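Local coordinates for protein aspartate--tRNA(Asp/Asn) ligase (Sulfolobus tokodaii, PDB 1WYD) that charges both tRNA(Asp) and tRNA(Asn) with aspartate, first activating the amino acid with ATP to form Asp-AMP, at residues Asn236-Leu241 with Pro393-Gly398; Pro274-Lys279 with Leu312-Tyr317. All blocks are in the same frame, centred on the assembly; numbering follows the deposited sequence.

In the fold
Both contacts belong to the class II catalytic domain and reach the same mixed sheet, their centres about 18 Å apart. Contact 1 lays helix 235-256 on strand 394-400; contact 2 brings edge strand 276-279 beside strand 316-320. Along the chain, contact 2 is nested inside the loop closed by contact 1. The helix joins them directly: M239 CE lies 3.5 Å from R277 NH1, and E243 accepts a hydrogen bond from I275 N. The predicted active site is closer to contact 1, where G396 lies about 3 Å from the side chain of R359, predicted to bind aspartate. In contact 2, the Y317 side chain is about 9 Å from that of E352, predicted to bind magnesium and ATP.

Contact 1: residues Asn236-Leu241 with Pro393-Gly398; sequences NDVMQL and PHAGFG
V238 points its isopropyl group from helix 235-256 at A395 and F397 of strand 394-400, the strand that with helix 401-409 forms motif 3 of class II synthetases. The helix segment and strand run 7.8 Å apart at closest approach, at 41° to each other, and no hydrogen bond links them: the joint is apolar packing. V238 straddles the methyl of A395, CG1 at 3.9 Å and CG2 at 4.1 Å from A395 CB. With CG1 anti to the carbonyl carbon (chi1 -62°), that branch also touches the strand backbone, 3.7 Å from A395 O. F397 lies one pair of residues further on, its CB on the same side of the strand as that of A395. Its CG stands between the backbone N and the carbonyl carbon (chi1 67°), and the ring meets the helix obliquely. CD1 comes 4.3 Å from V238 CB, while L241, a turn along the helix, brings CD1 to within 4.5 Å of F397 CE1. M230 and V228 of the adjacent strand 222-231, and F344 of strand 343-348, enlarge this buried layer. The alternation of the strand turns the H394 side chain the other way, where its NE2 bonds E193; G396, with no side chain, lies beside R359, predicted to bind aspartate. On the helix side, the F397 ring also approaches main chain, with CE1 4.2 Å from V238 O.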
# COMPACT_ATOMS: atom_id res chain seq x y z
N ASN B 236 -16.15 20.14 1.01
CA ASN B 236 -17.16 19.79 0.03
C ASN B 236 -16.52 19.13 -1.19
O ASN B 236 -17.05 18.15 -1.72
CB ASN B 236 -18.05 20.99 -0.33
CG ASN B 236 -18.85 21.53 0.90
OD1 ASN B 236 -18.83 22.72 1.18
ND2 ASN B 236 -19.55 20.67 1.59
N ASP B 237 -15.35 19.62 -1.61
CA ASP B 237 -14.66 19.02 -2.77
C ASP B 237 -14.28 17.56 -2.59
O ASP B 237 -14.48 16.73 -3.49
CB ASP B 237 -13.39 19.79 -3.11
CG ASP B 237 -13.68 21.17 -3.60
OD1 ASP B 237 -13.03 22.12 -3.09
OD2 ASP B 237 -14.54 21.39 -4.50
N VAL B 238 -13.69 17.26 -1.42
CA VAL B 238 -13.23 15.93 -1.11
C VAL B 238 -14.41 14.97 -0.85
O VAL B 238 -14.39 13.80 -1.27
CB VAL B 238 -12.15 15.91 0.03
CG1 VAL B 238 -10.90 16.67 -0.42
CG2 VAL B 238 -12.65 16.47 1.32
N MET B 239 -15.45 15.48 -0.21
CA MET B 239 -16.68 14.69 -0.09
C MET B 239 -17.19 14.23 -1.47
O MET B 239 -17.53 13.05 -1.65
CB MET B 239 -17.75 15.42 0.73
CG MET B 239 -17.55 15.27 2.20
SD MET B 239 -18.97 15.78 3.19
CE MET B 239 -18.79 17.62 3.20
N GLN B 240 -17.17 15.12 -2.46
CA GLN B 240 -17.50 14.74 -3.84
C GLN B 240 -16.50 13.81 -4.53
O GLN B 240 -16.86 13.04 -5.43
CB GLN B 240 -17.62 15.98 -4.70
CG GLN B 240 -19.00 16.51 -4.74
CD GLN B 240 -19.06 17.81 -5.52
OE1 GLN B 240 -18.41 17.93 -6.59
NE2 GLN B 240 -19.79 18.79 -5.00
N LEU B 241 -15.23 13.92 -4.16
CA LEU B 241 -14.23 12.97 -4.64
C LEU B 241 -14.56 11.58 -4.08
O LEU B 241 -14.57 10.58 -4.82
CB LEU B 241 -12.84 13.42 -4.19
CG LEU B 241 -11.55 13.05 -4.92
CD1 LEU B 241 -10.49 12.80 -3.86
CD2 LEU B 241 -11.66 11.86 -5.84
N PRO B 393 -4.33 26.11 0.90
CA PRO B 393 -5.56 25.57 1.45
C PRO B 393 -5.66 24.15 0.96
O PRO B 393 -5.42 23.86 -0.22
CB PRO B 393 -6.64 26.44 0.82
CG PRO B 393 -5.91 27.67 0.37
CD PRO B 393 -4.59 27.16 -0.10
N HIS B 394 -5.98 23.26 1.87
CA HIS B 394 -6.13 21.86 1.50
C HIS B 394 -7.22 21.21 2.33
O HIS B 394 -7.76 21.82 3.25
CB HIS B 394 -4.78 21.13 1.64
CG HIS B 394 -4.17 21.23 2.99
ND1 HIS B 394 -3.72 22.43 3.52
CD2 HIS B 394 -3.92 20.29 3.93
CE1 HIS B 394 -3.21 22.21 4.72
NE2 HIS B 394 -3.32 20.92 4.99
N ALA B 395 -7.54 19.96 1.99
CA ALA B 395 -8.58 19.19 2.65
C ALA B 395 -8.30 17.74 2.41
O ALA B 395 -7.72 17.38 1.37
CB ALA B 395 -9.99 19.56 2.09
N GLY B 396 -8.68 16.89 3.36
CA GLY B 396 -8.47 15.47 3.17
C GLY B 396 -9.36 14.60 3.99
O GLY B 396 -10.15 15.08 4.81
N PHE B 397 -9.24 13.30 3.77
CA PHE B 397 -9.97 12.33 4.58
C PHE B 397 -9.18 11.03 4.78
O PHE B 397 -8.16 10.76 4.13
CB PHE B 397 -11.33 12.00 3.93
CG PHE B 397 -11.22 11.27 2.61
CD1 PHE B 397 -11.51 11.92 1.41
CD2 PHE B 397 -10.87 9.92 2.58
CE1 PHE B 397 -11.42 11.25 0.21
CE2 PHE B 397 -10.75 9.24 1.40
CZ PHE B 397 -11.03 9.90 0.20
N GLY B 398 -9.69 10.22 5.70
CA GLY B 398 -9.17 8.90 5.97
C GLY B 398 -10.39 8.01 6.10
O GLY B 398 -11.40 8.39 6.75

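Contact 2: residues Pro274-Lys279 with Leu312-Tyr317; sequences PIKRLK and LKEDLY
I275 and L316 meet where the two segments draw together: CD1 of I275 lies 4.1 Å from L316 CD2, the side chains crossing obliquely. The other branch of I275, CG2, is pressed against the backbone, only 3.2 Å from L316 O, a tight fit. Further on, Y317 CA lies 3.4 Å from K276 O, a strongly bent CH···O contact (125° at the hydrogen). At the far end L278 and L312 mesh their methyls, L278 CD2 lying 3.9 Å from L312 CD1. That same L312 CD1 sits over the centre of the Y317 ring, 3.5 Å above its plane, so this methyl lies against both the Y317 ring and L278. K276 has CG anti to its backbone N (chi1 177°) and a bend at chi2; its CE passes near L312 CD2, but NZ remains 6.6 Å from E314 OE2, too far for a salt bridge.

A water fills the place of a direct backbone bond, accepting from K276 N at 3.0 Å and donating to L316 O at 2.6 Å. Beyond it the strands pair directly, K276 and L278 with F318, then L278 with V320. In the next shell, E243 of helix 235-256 takes the I275 N-H, K349 O holds the Y317 hydroxyl, and L305 and L308 of helix 302-312 pack on Y317. Two neighbouring parallel strands joined through helices 280-289 and 302-312 make a beta-alpha-beta crossover, here at one edge of the largely antiparallel sheet of the class II synthetase catalytic domain.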
# COMPACT_ATOMS: atom_id res chain seq x y z
N PRO B 274 -26.06 13.07 -5.02
CA PRO B 274 -25.19 13.08 -3.83
C PRO B 274 -25.67 12.15 -2.73
O PRO B 274 -26.85 11.78 -2.69
CB PRO B 274 -25.26 14.53 -3.36
CG PRO B 274 -26.62 15.02 -3.81
CD PRO B 274 -27.06 14.16 -4.99
N ILE B 275 -24.74 11.76 -1.85
CA ILE B 275 -25.10 11.06 -0.65
C ILE B 275 -25.82 12.07 0.26
O ILE B 275 -25.44 13.23 0.30
CB ILE B 275 -23.84 10.45 0.02
CG1 ILE B 275 -23.39 9.20 -0.73
CG2 ILE B 275 -24.09 10.07 1.48
CD1 ILE B 275 -21.88 8.90 -0.62
N LYS B 276 -26.86 11.64 0.96
CA LYS B 276 -27.55 12.51 1.90
C LYS B 276 -26.56 13.19 2.86
O LYS B 276 -25.70 12.49 3.43
CB LYS B 276 -28.59 11.69 2.67
CG LYS B 276 -29.34 12.47 3.77
CD LYS B 276 -30.69 13.01 3.27
CE LYS B 276 -31.53 13.52 4.43
NZ LYS B 276 -31.32 14.97 4.63
N ARG B 277 -26.64 14.52 2.99
CA ARG B 277 -25.91 15.25 4.05
C ARG B 277 -26.84 15.67 5.15
O ARG B 277 -27.93 16.18 4.89
CB ARG B 277 -25.14 16.51 3.58
CG ARG B 277 -25.24 16.87 2.12
CD ARG B 277 -24.20 17.90 1.63
NE ARG B 277 -23.85 18.95 2.60
CZ ARG B 277 -22.64 19.52 2.68
NH1 ARG B 277 -21.67 19.15 1.85
NH2 ARG B 277 -22.38 20.48 3.57
N LEU B 278 -26.40 15.46 6.38
CA LEU B 278 -27.16 15.83 7.53
C LEU B 278 -26.21 16.60 8.39
O LEU B 278 -25.11 16.11 8.72
CB LEU B 278 -27.59 14.55 8.23
CG LEU B 278 -28.40 14.63 9.51
CD1 LEU B 278 -29.80 15.04 9.15
CD2 LEU B 278 -28.41 13.29 10.16
N LYS B 279 -26.58 17.83 8.75
CA LYS B 279 -25.77 18.65 9.65
C LYS B 279 -25.82 18.03 11.01
O LYS B 279 -26.81 17.41 11.37
CB LYS B 279 -26.26 20.10 9.73
CG LYS B 279 -26.51 20.79 8.38
CD LYS B 279 -27.26 22.10 8.57
CE LYS B 279 -26.64 23.20 7.74
NZ LYS B 279 -27.22 23.25 6.36
N LEU B 312 -33.52 7.99 9.12
CA LEU B 312 -33.18 8.67 7.89
C LEU B 312 -33.66 7.92 6.66
O LEU B 312 -33.79 8.49 5.58
CB LEU B 312 -31.67 8.92 7.81
CG LEU B 312 -31.11 10.07 8.65
CD1 LEU B 312 -29.62 9.90 8.76
CD2 LEU B 312 -31.44 11.44 8.04
N LYS B 313 -33.93 6.62 6.82
CA LYS B 313 -34.32 5.81 5.67
C LYS B 313 -33.18 5.81 4.64
O LYS B 313 -33.38 5.52 3.46
CB LYS B 313 -35.63 6.31 5.06
N GLU B 314 -31.99 6.13 5.14
CA GLU B 314 -30.76 6.08 4.38
C GLU B 314 -29.75 5.28 5.19
O GLU B 314 -29.61 5.48 6.40
CB GLU B 314 -30.20 7.49 4.14
CG GLU B 314 -31.15 8.44 3.45
CD GLU B 314 -31.11 8.33 1.94
OE1 GLU B 314 -30.73 7.26 1.41
OE2 GLU B 314 -31.48 9.32 1.26
N ASP B 315 -29.08 4.36 4.51
CA ASP B 315 -27.98 3.60 5.10
C ASP B 315 -26.65 4.35 4.98
O ASP B 315 -25.70 4.07 5.70
CB ASP B 315 -27.84 2.24 4.41
CG ASP B 315 -28.92 1.25 4.83
OD1 ASP B 315 -28.95 0.13 4.26
OD2 ASP B 315 -29.77 1.49 5.73
N LEU B 316 -26.60 5.30 4.06
CA LEU B 316 -25.35 5.92 3.70
C LEU B 316 -25.51 7.43 3.67
O LEU B 316 -26.15 7.99 2.77
CB LEU B 316 -24.89 5.37 2.34
CG LEU B 316 -23.44 5.54 1.94
CD1 LEU B 316 -22.53 4.67 2.79
CD2 LEU B 316 -23.31 5.23 0.45
N TYR B 317 -24.97 8.07 4.70
CA TYR B 317 -25.10 9.49 4.87
C TYR B 317 -23.83 10.10 5.49
O TYR B 317 -23.11 9.44 6.26
CB TYR B 317 -26.35 9.77 5.72
CG TYR B 317 -26.35 9.10 7.06
CD1 TYR B 317 -26.06 9.82 8.21
CD2 TYR B 317 -26.63 7.75 7.19
CE1 TYR B 317 -26.03 9.21 9.46
CE2 TYR B 317 -26.62 7.13 8.43
CZ TYR B 317 -26.32 7.87 9.58
OH TYR B 317 -26.30 7.25 10.83
O HOH W 1 -27.55 8.75 0.75